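Local coordinates for protein FimX (Pseudomonas aeruginosa PAO1, PDB 3HV8) that carries an EAL domain, a barrel-like alpha/beta fold, here in complex with the ligand C2E, at residues 153-158 with 185-190; 123-128 with 163-168. All coordinates share one frame; numbering follows the deposited sequence. Where two conformers were deposited one is given.

Contact 1. Residues 153-158 with 185-190; sequences KQAKQL and KHLTVQ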
loop_
_atom_site.group_PDB
_atom_site.type_symbol
_atom_site.label_atom_id
_atom_site.label_comp_id
_atom_site.label_asym_id
_atom_site.label_seq_id
_atom_site.Cartn_x
_atom_site.Cartn_y
_atom_site.Cartn_z
ATOM N N LYS A 153 -6.228 -10.637 14.827
ATOM C CA LYS A 153 -7.174 -11.679 14.427
ATOM C C LYS A 153 -7.910 -11.313 13.140
ATOM O O LYS A 153 -8.048 -12.137 12.231
ATOM C CB LYS A 153 -8.154 -11.998 15.560
ATOM C CG LYS A 153 -7.509 -12.823 16.668
ATOM C CD LYS A 153 -8.511 -13.325 17.700
ATOM C CE LYS A 153 -7.781 -13.865 18.929
ATOM N NZ LYS A 153 -8.661 -14.688 19.811
ATOM N N GLN A 154 -8.338 -10.058 13.022
ATOM C CA GLN A 154 -9.033 -9.629 11.816
ATOM C C GLN A 154 -8.124 -9.578 10.591
ATOM O O GLN A 154 -8.544 -9.907 9.486
ATOM C CB GLN A 154 -9.673 -8.268 12.039
ATOM C CG GLN A 154 -10.675 -8.293 13.160
ATOM C CD GLN A 154 -10.107 -7.762 14.468
ATOM O OE1 GLN A 154 -8.998 -8.116 14.893
ATOM N NE2 GLN A 154 -10.875 -6.897 15.114
ATOM N N ALA A 155 -6.868 -9.195 10.804
ATOM C CA ALA A 155 -5.913 -9.151 9.708
ATOM C C ALA A 155 -5.570 -10.568 9.234
ATOM O O ALA A 155 -5.401 -10.813 8.025
ATOM C CB ALA A 155 -4.651 -8.396 10.134
ATOM N N LYS A 156 -5.477 -11.500 10.186
ATOM C CA LYS A 156 -5.293 -12.908 9.849
ATOM C C LYS A 156 -6.433 -13.403 8.966
ATOM O O LYS A 156 -6.221 -13.995 7.912
ATOM C CB LYS A 156 -5.212 -13.735 11.128
ATOM C CG LYS A 156 -5.225 -15.238 10.877
ATOM C CD LYS A 156 -5.038 -16.006 12.182
ATOM C CE LYS A 156 -5.090 -17.506 11.934
ATOM N NZ LYS A 156 -4.616 -18.283 13.107
ATOM N N GLN A 157 -7.659 -13.152 9.403
ATOM C CA GLN A 157 -8.809 -13.614 8.646
ATOM C C GLN A 157 -8.899 -12.947 7.278
ATOM O O GLN A 157 -9.166 -13.593 6.273
ATOM C CB GLN A 157 -10.096 -13.355 9.440
ATOM C CG GLN A 157 -10.178 -14.176 10.716
ATOM C CD GLN A 157 -11.286 -13.715 11.650
ATOM O OE1 GLN A 157 -11.787 -12.594 11.537
ATOM N NE2 GLN A 157 -11.664 -14.577 12.589
ATOM N N LEU A 158 -8.656 -11.640 7.234
ATOM C CA LEU A 158 -8.743 -10.943 5.959
ATOM C C LEU A 158 -7.692 -11.447 4.975
ATOM O O LEU A 158 -8.006 -11.755 3.840
ATOM C CB LEU A 158 -8.607 -9.429 6.135
ATOM C CG LEU A 158 -8.523 -8.655 4.820
ATOM C CD1 LEU A 158 -9.789 -8.818 4.007
ATOM C CD2 LEU A 158 -8.283 -7.182 5.095
ATOM N N LYS A 185 3.984 -14.290 11.704
ATOM C CA LYS A 185 3.625 -15.675 12.049
ATOM C C LYS A 185 2.131 -15.944 11.849
ATOM O O LYS A 185 1.678 -17.100 11.852
ATOM C CB LYS A 185 3.990 -15.982 13.501
ATOM C CG LYS A 185 5.458 -15.831 13.863
ATOM C CD LYS A 185 5.603 -15.749 15.381
ATOM C CE LYS A 185 7.055 -15.684 15.822
ATOM N NZ LYS A 185 7.170 -15.758 17.308
ATOM N N HIS A 186 1.364 -14.875 11.668
ATOM C CA HIS A 186 -0.091 -14.972 11.733
ATOM C C HIS A 186 -0.776 -14.594 10.442
ATOM O O HIS A 186 -1.921 -14.970 10.225
ATOM C CB HIS A 186 -0.618 -14.058 12.838
ATOM C CG HIS A 186 -0.068 -14.382 14.189
ATOM N ND1 HIS A 186 -0.594 -15.384 14.976
ATOM C CD2 HIS A 186 0.953 -13.844 14.894
ATOM C CE1 HIS A 186 0.084 -15.450 16.107
ATOM N NE2 HIS A 186 1.031 -14.529 16.081
ATOM N N LEU A 187 -0.077 -13.847 9.591
ATOM C CA LEU A 187 -0.688 -13.203 8.437
ATOM C C LEU A 187 -0.241 -13.852 7.141
ATOM O O LEU A 187 0.804 -14.502 7.096
ATOM C CB LEU A 187 -0.334 -11.719 8.425
ATOM C CG LEU A 187 -0.665 -10.995 9.733
ATOM C CD1 LEU A 187 -0.175 -9.554 9.725
ATOM C CD2 LEU A 187 -2.167 -11.061 10.045
ATOM N N THR A 188 -1.029 -13.672 6.088
ATOM C CA THR A 188 -0.721 -14.182 4.762
ATOM C C THR A 188 -0.312 -12.969 3.928
ATOM O O THR A 188 -1.153 -12.222 3.422
ATOM C CB THR A 188 -1.937 -14.881 4.151
ATOM O OG1 THR A 188 -2.409 -15.879 5.076
ATOM C CG2 THR A 188 -1.613 -15.531 2.839
ATOM N N VAL A 189 0.989 -12.728 3.849
ATOM C CA VAL A 189 1.484 -11.563 3.130
ATOM C C VAL A 189 2.726 -11.944 2.344
ATOM O O VAL A 189 3.521 -12.791 2.770
ATOM C CB VAL A 189 1.782 -10.375 4.071
ATOM C CG1 VAL A 189 0.516 -9.907 4.788
ATOM C CG2 VAL A 189 2.856 -10.746 5.073
ATOM N N GLN A 190 2.883 -11.325 1.186
ATOM C CA GLN A 190 4.007 -11.633 0.317
ATOM C C GLN A 190 5.018 -10.494 0.287
ATOM O O GLN A 190 6.202 -10.731 0.025
ATOM C CB GLN A 190 3.523 -11.932 -1.098
ATOM C CG GLN A 190 2.620 -13.170 -1.206
ATOM C CD GLN A 190 1.182 -12.860 -0.886
ATOM O OE1 GLN A 190 0.768 -11.702 -0.893
ATOM N NE2 GLN A 190 0.407 -13.894 -0.584
HETATM O O HOH W 1 -2.472 -17.131 14.390
#
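Leu187 presses one methyl, CD2, into the backbone of helix 152-164, and this single branch makes up the tight half of the contact. CD2 comes to 3.3 Å from Lys156 N and to 3.5 Å from Ala155 C, so it rests against the peptide unit that joins these two residues, while the methyl CB of Ala155 closes in from beside it at 3.6 Å from the same CD2. The rotamer explains the reach: with CG anti to the carbonyl carbon (chi1 -53°) and an extended chi2 of 174°, the leucine carries its end closer to the helix than its CB bond alone would suggest. The closest CA pair is Lys156 and Leu187, 4.8 Å apart, with the Leu187 methyl lying on the helix backbone and beside the small side chain of Ala155.

Toward solvent the character changes. The aliphatic part of Lys156 runs past the carbonyl of His186, its CG 3.4 Å from His186 O, a van der Waals passage and not a polar bond. Because CG of Lys156 stands anti to the backbone N (chi1 172°) and the rest of the chain is extended, Lys156 NZ is carried beyond the packed layer to a water 2.8 Å away. That water lies in the plane of the His186 ring, at its edge, 2.6 Å from ND1, and so bridges two groups that do not touch directly.

Further along, the main-chain N of Thr188 is hydrogen-bonded to Thr159 OG1, one helical turn on from Ala155, whose carbonyl bonds to that same hydroxyl. On the barrel side Leu187 also touches Ile171 of strand 168-174; residues 185-190 thus run along helix 152-164 as they lead into strand 191-194, the parallel neighbour of strand 168-174.

Contact 2. Residues 123-128 with 163-168; sequences PWLGVA and ATLHCQ
Leu165 reaches across to helix 121-132 with both of its methyls, which rest on the backbone of Gly126. CD2 of Leu165 lies 3.8 Å from Gly126 CA, while its CD1 sits 3.9 Å from Gly126 N and also meets the side chain of Leu125, its distance to Leu125 CD2 being 4.1 Å. The two leucine side chains cross at a slant, with CD1 of Leu165 about equally far from CG and CD2 of Leu125. Cys167 adds a looser touch, its SG 4.5 Å from Leu125 CD2.

The next shell sets these groups in place. The CB bond of Leu125 points toward the partner segment, and CG anti to the backbone N (chi1 177°) sets CG and CD2 beside Leu165 CD1; Ile88 of helix 80-96 and Phe141 of strand 139-144 also touch this side chain. Phe141 packs on Cys167 as well, joining the two sides through a common aromatic neighbour. His166, with a phi of 59°, is the C-prime residue of a Schellman motif that ends helix 152-164, in which Cys167 N bonds to Leu162 O and His166 N bonds to Ala163 O at 3.0 Å. This turn brings the chain round into strand 168-174, and Leu165 and Cys167 both direct their CB bonds at helix 121-132. The contact thus joins the helix that follows strand 105-110 to the C-terminal end of the one that follows strand 139-144, in neighbouring beta-alpha units of the EAL barrel.

Between the two segments there is no hydrogen bond and no charge pair, just methyl and methine carbons, a sulfur and glycine backbone. Such an interface is held by shape and apolar burial, with little directional constraint, and the orientation of Leu165 and Cys167 probably owes more to the Schellman turn than to the interface.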
loop_
_atom_site.group_PDB
_atom_site.type_symbol
_atom_site.label_atom_id
_atom_site.label_comp_id
_atom_site.label_asym_id
_atom_site.label_seq_id
_atom_site.Cartn_x
_atom_site.Cartn_y
_atom_site.Cartn_z
ATOM N N PRO A 123 -16.740 -10.734 1.039
ATOM C CA PRO A 123 -17.842 -11.086 0.137
ATOM C C PRO A 123 -17.999 -10.058 -0.985
ATOM O O PRO A 123 -18.172 -10.435 -2.142
ATOM C CB PRO A 123 -19.073 -11.068 1.055
ATOM C CG PRO A 123 -18.548 -11.335 2.407
ATOM C CD PRO A 123 -17.179 -10.679 2.443
ATOM N N TRP A 124 -17.920 -8.770 -0.655
ATOM C CA TRP A 124 -18.066 -7.734 -1.668
ATOM C C TRP A 124 -16.917 -7.749 -2.676
ATOM O O TRP A 124 -17.126 -7.610 -3.875
ATOM C CB TRP A 124 -18.174 -6.353 -1.012
ATOM C CG TRP A 124 -18.101 -5.219 -2.006
ATOM C CD1 TRP A 124 -19.137 -4.692 -2.724
ATOM C CD2 TRP A 124 -16.928 -4.474 -2.393
ATOM N NE1 TRP A 124 -18.685 -3.674 -3.531
ATOM C CE2 TRP A 124 -17.336 -3.520 -3.348
ATOM C CE3 TRP A 124 -15.576 -4.530 -2.026
ATOM C CZ2 TRP A 124 -16.446 -2.623 -3.946
ATOM C CZ3 TRP A 124 -14.693 -3.642 -2.619
ATOM C CH2 TRP A 124 -15.126 -2.702 -3.570
ATOM N N LEU A 125 -15.692 -7.909 -2.176
ATOM C CA LEU A 125 -14.534 -7.886 -3.056
ATOM C C LEU A 125 -14.614 -9.031 -4.063
ATOM O O LEU A 125 -14.308 -8.852 -5.232
ATOM C CB LEU A 125 -13.238 -7.968 -2.238
ATOM C CG LEU A 125 -11.906 -8.020 -2.983
ATOM C CD1 LEU A 125 -11.703 -6.793 -3.850
ATOM C CD2 LEU A 125 -10.773 -8.160 -1.967
ATOM N N GLY A 126 -15.059 -10.188 -3.583
ATOM C CA GLY A 126 -15.242 -11.347 -4.435
ATOM C C GLY A 126 -16.122 -11.028 -5.628
ATOM O O GLY A 126 -15.775 -11.330 -6.772
ATOM N N VAL A 127 -17.262 -10.397 -5.368
ATOM C CA VAL A 127 -18.177 -10.055 -6.457
ATOM C C VAL A 127 -17.647 -8.926 -7.338
ATOM O O VAL A 127 -17.851 -8.928 -8.546
ATOM C CB VAL A 127 -19.588 -9.717 -5.936
ATOM C CG1 VAL A 127 -20.416 -9.037 -7.029
ATOM C CG2 VAL A 127 -20.268 -10.979 -5.442
ATOM N N ALA A 128 -16.940 -7.971 -6.736
ATOM C CA ALA A 128 -16.391 -6.848 -7.480
ATOM C C ALA A 128 -15.297 -7.273 -8.470
ATOM O O ALA A 128 -15.199 -6.740 -9.579
ATOM C CB ALA A 128 -15.858 -5.783 -6.506
ATOM N N ALA A 163 -6.132 -14.470 0.027
ATOM C CA ALA A 163 -5.398 -15.536 -0.652
ATOM C C ALA A 163 -6.376 -16.433 -1.406
ATOM O O ALA A 163 -6.116 -16.841 -2.534
ATOM C CB ALA A 163 -4.559 -16.339 0.339
ATOM N N THR A 164 -7.508 -16.717 -0.773
ATOM C CA THR A 164 -8.541 -17.527 -1.406
ATOM C C THR A 164 -9.021 -16.865 -2.702
ATOM O O THR A 164 -9.264 -17.548 -3.692
ATOM C CB THR A 164 -9.706 -17.798 -0.430
ATOM O OG1 THR A 164 -9.217 -18.527 0.703
ATOM C CG2 THR A 164 -10.813 -18.604 -1.104
ATOM N N LEU A 165 -9.126 -15.531 -2.697
ATOM C CA LEU A 165 -9.527 -14.749 -3.869
ATOM C C LEU A 165 -8.382 -14.408 -4.838
ATOM O O LEU A 165 -8.569 -13.597 -5.757
ATOM C CB LEU A 165 -10.169 -13.425 -3.431
ATOM C CG LEU A 165 -11.514 -13.446 -2.720
ATOM C CD1 LEU A 165 -11.908 -12.062 -2.208
ATOM C CD2 LEU A 165 -12.582 -13.976 -3.658
ATOM N N HIS A 166 -7.206 -14.997 -4.629
ATOM C CA HIS A 166 -6.046 -14.760 -5.500
ATOM C C HIS A 166 -5.632 -13.286 -5.569
ATOM O O HIS A 166 -5.220 -12.767 -6.613
ATOM C CB HIS A 166 -6.290 -15.333 -6.896
ATOM C CG HIS A 166 -6.889 -16.702 -6.875
ATOM N ND1 HIS A 166 -8.140 -16.976 -7.384
ATOM C CD2 HIS A 166 -6.422 -17.868 -6.371
ATOM C CE1 HIS A 166 -8.409 -18.257 -7.210
ATOM N NE2 HIS A 166 -7.383 -18.820 -6.597
ATOM N N CYS A 167 -5.792 -12.610 -4.444
ATOM C CA CYS A 167 -5.177 -11.313 -4.256
ATOM C C CYS A 167 -3.970 -11.523 -3.379
ATOM O O CYS A 167 -3.818 -12.573 -2.747
ATOM C CB CYS A 167 -6.141 -10.339 -3.584
ATOM S SG CYS A 167 -7.610 -9.991 -4.568
ATOM N N GLN A 168 -3.105 -10.524 -3.331
ATOM C CA GLN A 168 -1.958 -10.569 -2.447
ATOM C C GLN A 168 -2.088 -9.519 -1.357
ATOM O O GLN A 168 -3.027 -8.715 -1.363
ATOM C CB GLN A 168 -0.690 -10.315 -3.258
ATOM C CG GLN A 168 -0.311 -11.498 -4.153
ATOM C CD GLN A 168 0.855 -11.168 -5.061
ATOM O OE1 GLN A 168 0.832 -10.173 -5.764
ATOM N NE2 GLN A 168 1.870 -12.021 -5.063
#

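In the fold
Contacts 1 and 2 share helix 152-164: contact 1 uses its first half and contact 2 the turn just beyond its C-terminal end, with centres 14 Å apart. Their segments alternate along the chain, as expected where successive strand-and-helix units pack side by side around a parallel sheet. The two also meet directly, Thr188 CG2 lying 3.9 Å from Ala163 CB, and Gln190 packs on Gln168 where the strands 168-174 and 191-194 begin. The helix therefore has the 185-190 loop along one part and helix 121-132 near its close. The Leu125 side chain is about 13 Å from the bound C2E, so the Leu125 side of contact 2 does not touch it.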